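Lysozyme (Asticcacaulis excentricus, PDB 6H9D) is the muramidase domain of SpmX, a phage-type lysozyme fold associated with peptidoglycan hydrolysis and with cell morphogenesis and stalk synthesis. Local coordinates at residues 74-78 with 79-83; 100-103 with 104-108. All coordinates share one frame; numbering follows the deposited sequence.

Contact 1 (74-78 with 79-83); sequences TPLTQ and NQFDA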
loop_
_atom_site.group_PDB
_atom_site.type_symbol
_atom_site.label_atom_id
_atom_site.label_comp_id
_atom_site.label_asym_id
_atom_site.label_seq_id
_atom_site.Cartn_x
_atom_site.Cartn_y
_atom_site.Cartn_z
ATOM N N THR A 74 -17.172 6.680 5.121
ATOM C CA THR A 74 -17.832 7.471 4.058
ATOM C C THR A 74 -17.826 6.651 2.773
ATOM O O THR A 74 -16.998 5.753 2.658
ATOM C CB THR A 74 -17.125 8.807 3.824
ATOM O OG1 THR A 74 -15.863 8.516 3.243
ATOM C CG2 THR A 74 -16.934 9.616 5.084
ATOM N N PRO A 75 -18.697 6.941 1.793
ATOM C CA PRO A 75 -18.691 6.224 0.529
ATOM C C PRO A 75 -17.414 6.572 -0.244
ATOM O O PRO A 75 -16.932 7.653 -0.134
ATOM C CB PRO A 75 -19.920 6.754 -0.204
ATOM C CG PRO A 75 -20.753 7.361 0.891
ATOM C CD PRO A 75 -19.743 7.932 1.860
ATOM N N LEU A 76 -16.900 5.623 -1.009
ATOM C CA LEU A 76 -15.661 5.885 -1.764
ATOM C C LEU A 76 -15.875 5.550 -3.230
ATOM O O LEU A 76 -16.676 4.690 -3.527
ATOM C CB LEU A 76 -14.570 4.940 -1.260
ATOM C CG LEU A 76 -14.055 5.143 0.154
ATOM C CD1 LEU A 76 -13.057 4.061 0.478
ATOM C CD2 LEU A 76 -13.417 6.502 0.311
ATOM N N THR A 77 -15.135 6.231 -4.091
ATOM C CA THR A 77 -15.092 5.849 -5.514
ATOM C C THR A 77 -14.052 4.724 -5.640
ATOM O O THR A 77 -13.219 4.573 -4.738
ATOM C CB THR A 77 -14.700 7.030 -6.408
ATOM O OG1 THR A 77 -13.312 7.288 -6.263
ATOM C CG2 THR A 77 -15.495 8.280 -6.139
ATOM N N GLN A 78 -14.066 3.993 -6.746
ATOM C CA GLN A 78 -13.065 2.918 -6.922
ATOM C C GLN A 78 -11.643 3.492 -6.854
ATOM O O GLN A 78 -10.822 2.872 -6.241
ATOM C CB GLN A 78 -13.268 2.205 -8.249
ATOM C CG GLN A 78 -12.267 1.094 -8.482
ATOM C CD GLN A 78 -12.515 -0.056 -7.544
ATOM O OE1 GLN A 78 -13.621 -0.556 -7.432
ATOM N NE2 GLN A 78 -11.476 -0.473 -6.856
ATOM N N ASN A 79 -11.397 4.633 -7.492
ATOM C CA ASN A 79 -10.056 5.271 -7.491
ATOM C C ASN A 79 -9.651 5.640 -6.065
ATOM O O ASN A 79 -8.505 5.455 -5.737
ATOM C CB ASN A 79 -9.995 6.478 -8.419
ATOM C CG ASN A 79 -10.108 6.090 -9.873
ATOM O OD1 ASN A 79 -9.961 4.940 -10.213
ATOM N ND2 ASN A 79 -10.380 7.044 -10.735
ATOM N N GLN A 80 -10.581 6.150 -5.268
ATOM C CA GLN A 80 -10.252 6.559 -3.912
ATOM C C GLN A 80 -9.851 5.321 -3.104
ATOM O O GLN A 80 -8.854 5.324 -2.379
ATOM C CB GLN A 80 -11.422 7.271 -3.249
ATOM C CG GLN A 80 -11.636 8.700 -3.732
ATOM C CD GLN A 80 -12.965 9.245 -3.255
ATOM O OE1 GLN A 80 -13.877 8.506 -2.908
ATOM N NE2 GLN A 80 -13.069 10.559 -3.213
ATOM N N PHE A 81 -10.616 4.254 -3.290
ATOM C CA PHE A 81 -10.388 2.998 -2.584
ATOM C C PHE A 81 -9.021 2.426 -2.969
ATOM O O PHE A 81 -8.257 2.081 -2.106
ATOM C CB PHE A 81 -11.498 1.995 -2.894
ATOM C CG PHE A 81 -11.344 0.726 -2.102
ATOM C CD1 PHE A 81 -11.578 0.733 -0.736
ATOM C CD2 PHE A 81 -10.811 -0.413 -2.686
ATOM C CE1 PHE A 81 -11.396 -0.417 0.019
ATOM C CE2 PHE A 81 -10.631 -1.563 -1.933
ATOM C CZ PHE A 81 -10.900 -1.550 -0.579
ATOM N N ASP A 82 -8.746 2.351 -4.278
ATOM C CA ASP A 82 -7.504 1.812 -4.815
ATOM C C ASP A 82 -6.304 2.581 -4.224
ATOM O O ASP A 82 -5.340 1.987 -3.787
ATOM C CB ASP A 82 -7.478 1.921 -6.339
ATOM C CG ASP A 82 -8.285 0.874 -7.089
ATOM O OD1 ASP A 82 -8.742 -0.119 -6.458
ATOM O OD2 ASP A 82 -8.423 1.047 -8.302
ATOM N N ALA A 83 -6.364 3.915 -4.265
ATOM C CA ALA A 83 -5.275 4.770 -3.719
ATOM C C ALA A 83 -5.119 4.561 -2.206
ATOM O O ALA A 83 -3.987 4.543 -1.709
ATOM C CB ALA A 83 -5.522 6.226 -4.027
#
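Gln80 lays its extended side chain alongside Thr77, the residue just ahead of helix 78-91, and the two exchange hydrogen bonds in both directions. OE1 of Gln80 accepts from the backbone N of Thr77 at 2.9 Å in a nearly straight bond (168°), the donor lying well out of the amide's carbonyl plane. In return, Thr77 OG1 accepts from Gln80 N at 3.1 Å. The threonine hydroxyl can do this because it sits between its own backbone N and carbonyl carbon (chi1 74°), facing the helix end, while CG2 of Thr77 lies beside the backbone N, 3.6 Å from Gln80 OE1. This reciprocal pair is a capping box with Thr77 as N-cap: a short hydroxyl side chain suits that position because the first-turn N-H groups have no preceding carbonyls to bind, and the glutamine supplies the matching acceptor. The first backbone bond of the helix follows, from Phe81 N to Thr77 O. One residue on, Gln78 bends at chi2 so that NE2 reaches Asp82 OD1 at 2.8 Å, coming from above the carboxylate plane although the acceptor lies in the plane of the amide. The same NE2 also donates to Lys5 O, and Asp82 OD2 is held by Ser7, so the buried carboxylate has partners on both oxygens and ties the N-terminal segment to this turn. On the apolar side, Leu76 CD1 lies in the plane of the Phe81 ring at its edge, 3.8 Å from Phe81 CD1, while the phenylalanine packs on Val65 and Val68 of helix 50-71.

Contact 2 (100-103 with 104-108); sequences DVLR and RVNEG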
loop_
_atom_site.group_PDB
_atom_site.type_symbol
_atom_site.label_atom_id
_atom_site.label_comp_id
_atom_site.label_asym_id
_atom_site.label_seq_id
_atom_site.Cartn_x
_atom_site.Cartn_y
_atom_site.Cartn_z
ATOM N N ASP A 100 -4.067 11.132 10.102
ATOM C CA ASP A 100 -4.673 12.344 9.581
ATOM C C ASP A 100 -5.477 12.029 8.303
ATOM O O ASP A 100 -6.609 12.475 8.158
ATOM C CB ASP A 100 -3.598 13.409 9.311
ATOM C CG ASP A 100 -2.267 12.937 8.704
ATOM O OD1 ASP A 100 -2.104 11.733 8.351
ATOM O OD2 ASP A 100 -1.374 13.788 8.571
ATOM N N VAL A 101 -4.860 11.275 7.382
ATOM C CA VAL A 101 -5.481 10.912 6.091
ATOM C C VAL A 101 -6.858 10.297 6.311
ATOM O O VAL A 101 -7.844 10.766 5.753
ATOM C CB VAL A 101 -4.583 9.970 5.271
ATOM C CG1 VAL A 101 -5.290 9.462 4.017
ATOM C CG2 VAL A 101 -3.268 10.644 4.925
ATOM N N LEU A 102 -6.930 9.255 7.145
ATOM C CA LEU A 102 -8.192 8.558 7.394
ATOM C C LEU A 102 -9.207 9.508 8.053
ATOM O O LEU A 102 -10.390 9.463 7.727
ATOM C CB LEU A 102 -7.946 7.343 8.298
ATOM C CG LEU A 102 -9.211 6.603 8.731
ATOM C CD1 LEU A 102 -9.981 6.111 7.526
ATOM C CD2 LEU A 102 -8.906 5.449 9.670
ATOM N N ARG A 103 -8.751 10.333 8.991
ATOM C CA ARG A 103 -9.642 11.264 9.675
ATOM C C ARG A 103 -10.338 12.175 8.671
ATOM O O ARG A 103 -11.556 12.349 8.706
ATOM C CB ARG A 103 -8.865 12.098 10.695
ATOM C CG ARG A 103 -9.062 11.658 12.136
ATOM C CD ARG A 103 -8.188 12.463 13.084
ATOM N NE ARG A 103 -7.171 11.634 13.726
ATOM C CZ ARG A 103 -5.862 11.820 13.592
ATOM N NH1 ARG A 103 -5.405 12.811 12.839
ATOM N NH2 ARG A 103 -5.009 11.017 14.213
ATOM N N ARG A 104 -9.543 12.752 7.779
ATOM C CA ARG A 104 -10.031 13.647 6.741
ATOM C C ARG A 104 -11.007 12.906 5.842
ATOM O O ARG A 104 -12.101 13.394 5.562
ATOM C CB ARG A 104 -8.867 14.196 5.914
ATOM C CG ARG A 104 -8.184 15.408 6.528
ATOM C CD ARG A 104 -8.813 15.780 7.861
ATOM N NE ARG A 104 -7.808 16.133 8.860
ATOM C CZ ARG A 104 -7.981 16.006 10.172
ATOM N NH1 ARG A 104 -9.123 15.532 10.648
ATOM N NH2 ARG A 104 -7.011 16.352 11.007
ATOM N N VAL A 105 -10.607 11.721 5.392
ATOM C CA VAL A 105 -11.477 10.920 4.532
ATOM C C VAL A 105 -12.837 10.738 5.206
ATOM O O VAL A 105 -13.877 10.859 4.558
ATOM C CB VAL A 105 -10.856 9.554 4.199
ATOM C CG1 VAL A 105 -11.901 8.566 3.705
ATOM C CG2 VAL A 105 -9.741 9.703 3.193
ATOM N N ASN A 106 -12.821 10.422 6.505
ATOM C CA ASN A 106 -14.055 10.133 7.230
ATOM C C ASN A 106 -14.852 11.428 7.464
ATOM O O ASN A 106 -16.024 11.371 7.750
ATOM C CB ASN A 106 -13.795 9.366 8.527
ATOM C CG ASN A 106 -13.683 7.875 8.292
ATOM O OD1 ASN A 106 -14.238 7.360 7.323
ATOM N ND2 ASN A 106 -12.968 7.176 9.153
ATOM N N GLU A 107 -14.204 12.583 7.349
ATOM C CA GLU A 107 -14.882 13.876 7.489
ATOM C C GLU A 107 -15.429 14.359 6.135
ATOM O O GLU A 107 -16.011 15.451 6.069
ATOM C CB GLU A 107 -13.907 14.933 8.022
ATOM C CG GLU A 107 -13.547 14.741 9.479
ATOM C CD GLU A 107 -12.324 15.524 9.925
ATOM O OE1 GLU A 107 -11.752 16.283 9.113
ATOM O OE2 GLU A 107 -11.936 15.354 11.076
ATOM N N GLY A 108 -15.196 13.592 5.062
ATOM C CA GLY A 108 -15.622 13.982 3.703
ATOM C C GLY A 108 -14.755 15.093 3.111
ATOM O O GLY A 108 -15.152 15.795 2.193
#
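Arg103 and Arg104 run side by side and point the same way, their guanidinium planes turned 53° apart. They meet unequally: Arg104 NH1 lies 3.4 Å from Arg103 CB, so one charged end rests beside the aliphatic stem of its neighbour, while the nearest charged nitrogens, Arg103 NH1 and Arg104 NH2, stay 4.3 Å apart. Two bends shape Arg104; CD eclipses CA (chi2 1°), an unusual bend, and a second at chi3 helps curl the chain back along the helix and set one guanidinium face over Asp100 O. That curl brings Arg104 NH1 to Glu107 OE2, a salt bridge of 2.9 Å that would offset part of the crowded positive charge. Glu107 OE1 turns to Arg109, so the carboxylate serves two arginines, and Glu107 CG passes 3.2 Å from Arg103 O. Long, flexible charged chains suit this outward side of the helix.

Leu102 and Asn106, one turn apart, meet at a slant, Leu102 CD1 coming to 3.6 Å from Asn106 ND2. The asparagine amide is engaged at both ends, ND2 giving to Leu71 O and OD1 accepting from His73 N, so a compact polar residue fastens the end of helix 50-71 and the loop after it to this helix. Val101 and Val105 fill the buried side, packing on Ala116 and Ala113 of helix 110-116 respectively.

Behind the side chains, Val105 N bonds to Val101 O at 2.9 Å, but Glu107 N, its bond to Arg103 O weak at 126°, is shared with Arg104 O as the helix tightens. Gly108 then takes positive phi, which glycine tolerates readily; with two bonds back into the last turn, one of them Gly108 N to Val105 O, this is the Schellman motif that ends helix 100-106.

In the fold
Contacts 1 and 2 show opposite ends of two helices: residues 74-83 start helix 78-91, and residues 100-108 form helix 100-106 and finish it. Contact 1 buries Phe81 together with the carboxylate of Asp82; contact 2 buries Val101, Leu102 and Val105 and has Arg103 and Glu107 exposed. At the start, side-chain amide and hydroxyl groups satisfy the backbone; at the finish, the backbone turns on a glycine, and side-chain chemistry is ionic on the outer side, amide-based at Asn106. Their centres lie about 12 Å apart; Thr74 packs on Asn106 O and makes a weak hydrogen bond to Val105 O, and Val101 packs on helix 78-91. Both engage helix 50-71, through Phe81 and Asn106.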